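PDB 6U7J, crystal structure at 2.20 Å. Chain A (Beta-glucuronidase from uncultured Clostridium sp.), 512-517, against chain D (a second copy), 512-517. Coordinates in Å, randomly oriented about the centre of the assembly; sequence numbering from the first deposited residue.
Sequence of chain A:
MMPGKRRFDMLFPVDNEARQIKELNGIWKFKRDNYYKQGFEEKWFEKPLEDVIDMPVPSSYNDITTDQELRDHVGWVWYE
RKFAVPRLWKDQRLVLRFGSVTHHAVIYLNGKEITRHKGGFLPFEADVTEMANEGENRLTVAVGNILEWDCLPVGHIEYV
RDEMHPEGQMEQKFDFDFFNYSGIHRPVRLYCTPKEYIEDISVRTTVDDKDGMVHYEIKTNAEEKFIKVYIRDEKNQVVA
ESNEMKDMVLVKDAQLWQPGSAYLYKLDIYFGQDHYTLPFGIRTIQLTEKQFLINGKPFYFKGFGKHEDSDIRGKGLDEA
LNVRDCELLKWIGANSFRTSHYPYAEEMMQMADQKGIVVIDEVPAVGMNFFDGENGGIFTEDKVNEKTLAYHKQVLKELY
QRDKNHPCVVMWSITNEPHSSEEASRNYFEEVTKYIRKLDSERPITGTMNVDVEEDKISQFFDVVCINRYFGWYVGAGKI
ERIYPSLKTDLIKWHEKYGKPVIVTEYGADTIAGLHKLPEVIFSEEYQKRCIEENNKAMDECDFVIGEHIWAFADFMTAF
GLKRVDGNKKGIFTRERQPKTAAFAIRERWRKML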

# COMPACT_ATOMS: atom_id res chain seq x y z
N ILE A 512 -3.76 6.80 6.23
CA ILE A 512 -3.04 6.15 5.15
C ILE A 512 -4.01 5.20 4.46
O ILE A 512 -4.55 4.29 5.10
CB ILE A 512 -1.79 5.40 5.67
CG1 ILE A 512 -0.96 6.29 6.62
CG2 ILE A 512 -0.95 4.90 4.48
CD1 ILE A 512 -0.36 7.49 5.93
N ALA A 513 -4.26 5.44 3.17
CA ALA A 513 -5.10 4.53 2.39
C ALA A 513 -4.56 3.11 2.50
O ALA A 513 -3.37 2.87 2.30
CB ALA A 513 -5.14 4.99 0.92
N GLY A 514 -5.44 2.17 2.84
CA GLY A 514 -5.01 0.79 2.98
C GLY A 514 -4.58 0.38 4.37
O GLY A 514 -4.39 -0.82 4.60
N LEU A 515 -4.41 1.33 5.27
CA LEU A 515 -4.10 1.02 6.66
C LEU A 515 -5.43 0.77 7.38
O LEU A 515 -6.18 1.72 7.63
CB LEU A 515 -3.31 2.17 7.29
CG LEU A 515 -2.45 1.80 8.51
CD1 LEU A 515 -1.60 2.99 8.93
CD2 LEU A 515 -3.29 1.34 9.67
N HIS A 516 -5.71 -0.49 7.70
CA HIS A 516 -6.91 -0.91 8.41
C HIS A 516 -6.52 -1.53 9.75
O HIS A 516 -5.51 -2.23 9.84
CB HIS A 516 -7.72 -1.97 7.63
CG HIS A 516 -8.19 -1.54 6.27
ND1 HIS A 516 -9.37 -0.86 6.06
CD2 HIS A 516 -7.65 -1.73 5.04
CE1 HIS A 516 -9.53 -0.64 4.77
NE2 HIS A 516 -8.49 -1.15 4.13
N LYS A 517 -7.33 -1.32 10.78
CA LYS A 517 -7.07 -2.00 12.04
C LYS A 517 -8.35 -2.14 12.85
O LYS A 517 -9.21 -1.25 12.85
CB LYS A 517 -6.00 -1.29 12.87
CG LYS A 517 -5.08 -2.31 13.55
CD LYS A 517 -3.76 -1.75 14.04
CE LYS A 517 -2.91 -2.90 14.67
NZ LYS A 517 -1.68 -2.42 15.39
N ILE D 512 -7.45 -5.95 -3.24
CA ILE D 512 -6.20 -5.42 -2.69
C ILE D 512 -6.56 -4.36 -1.66
O ILE D 512 -7.21 -3.37 -1.99
CB ILE D 512 -5.31 -4.84 -3.79
CG1 ILE D 512 -5.22 -5.81 -4.98
CG2 ILE D 512 -3.94 -4.49 -3.20
CD1 ILE D 512 -4.59 -7.14 -4.62
N ALA D 513 -6.10 -4.57 -0.42
CA ALA D 513 -6.28 -3.57 0.62
C ALA D 513 -5.62 -2.25 0.22
O ALA D 513 -4.45 -2.23 -0.20
CB ALA D 513 -5.70 -4.08 1.94
N GLY D 514 -6.37 -1.16 0.35
CA GLY D 514 -5.91 0.16 -0.04
C GLY D 514 -6.23 0.57 -1.46
O GLY D 514 -6.07 1.74 -1.78
N LEU D 515 -6.64 -0.37 -2.31
CA LEU D 515 -7.07 -0.07 -3.67
C LEU D 515 -8.50 0.46 -3.63
O LEU D 515 -9.43 -0.31 -3.41
CB LEU D 515 -6.97 -1.32 -4.53
CG LEU D 515 -6.61 -1.09 -6.01
CD1 LEU D 515 -6.45 -2.40 -6.77
CD2 LEU D 515 -7.63 -0.20 -6.68
N HIS D 516 -8.68 1.76 -3.83
CA HIS D 516 -9.98 2.40 -3.85
C HIS D 516 -10.24 3.00 -5.22
O HIS D 516 -9.31 3.50 -5.87
CB HIS D 516 -10.09 3.53 -2.82
CG HIS D 516 -9.88 3.11 -1.40
ND1 HIS D 516 -10.91 2.64 -0.61
CD2 HIS D 516 -8.78 3.14 -0.61
CE1 HIS D 516 -10.44 2.38 0.60
NE2 HIS D 516 -9.15 2.67 0.62
N LYS D 517 -11.50 3.01 -5.66
CA LYS D 517 -11.81 3.69 -6.90
C LYS D 517 -13.29 4.06 -6.97
O LYS D 517 -14.15 3.32 -6.48
CB LYS D 517 -11.43 2.86 -8.13
CG LYS D 517 -10.98 3.79 -9.28
CD LYS D 517 -10.16 3.09 -10.32
CE LYS D 517 -9.58 4.10 -11.33
NZ LYS D 517 -8.95 3.40 -12.48

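Two copies of the same tight turn meet tip to tip, and the tips can come this close because the glycines there have no side chain. Each stretch folds as a type II beta turn from residue 512 to residue 515, the directions from CA 513 to CA 516 lie 140° apart, and the two stretches bury 196 Å² between them, both sides summed. No hydrogen bond crosses the contact, so its rules are those of shape.

Along chain D, Ile512(D) comes first and stays out of reach of the opposing stretch. Its contribution is internal: Ile512(D) O accepts a hydrogen bond from Leu515(D) N at 3.1 Å, which closes the turn and fixes the shape that chain A meets. The same bond in chain A, from Leu515(A) N to Ile512(A) O, measures 3.0 Å.

Ala513(D) takes the first corner of the turn, with phi/psi of -59/131. Its CA-to-CB bond points sideways to the opposing stretch, and its methyl lies near the plane of the His516(A) ring, at the ring's edge, with Ala513(D) CB 4.4 Å from His516(A) CD2. This is a loose van der Waals contact between a small apolar group and a ring carbon.

Gly514(D) is the crux. Gly514(D) CA sits 3.2 Å from Gly514(A) CA, a very close approach for two carbons, and each glycine is the residue most covered by the opposing stretch. At phi/psi of 91/-14, a CB would be jammed against the carbonyl O of Ala513(D), so the turn by itself calls for glycine. The interface asks for it again: an ideal CB on Gly514(D) would fall 2.9 Å from Gly514(A) CA, a clash, and the reciprocal CB on Gly514(A) would come equally close to Gly514(D) CA.

Leu515(D) directs its CA-to-CB bond away from the opposing stretch and makes no contact with it.

His516(D) directs its CA-to-CB bond toward the opposing stretch, with chi1 in the m well. Its ring presents an edge to Ala513(A) and Gly514(A): His516(D) CD2 is 4.4 Å from Ala513(A) CB, and His516(D) NE2 is 4.4 Å from Gly514(A) N, too far for a hydrogen bond. Both ring nitrogens are satisfied elsewhere in the structure, so the buried imidazole can flank the opposing turn without needing a polar partner from it. His516(A) repeats the arrangement, with His516(A) NE2 lying 4.3 Å from Gly514(D) N.

Lys517(D) carries the chain out of reach, its NZ bonded elsewhere in the structure. The design lesson is economical: bare glycine tips in contact, with alanine and histidine packed beside them.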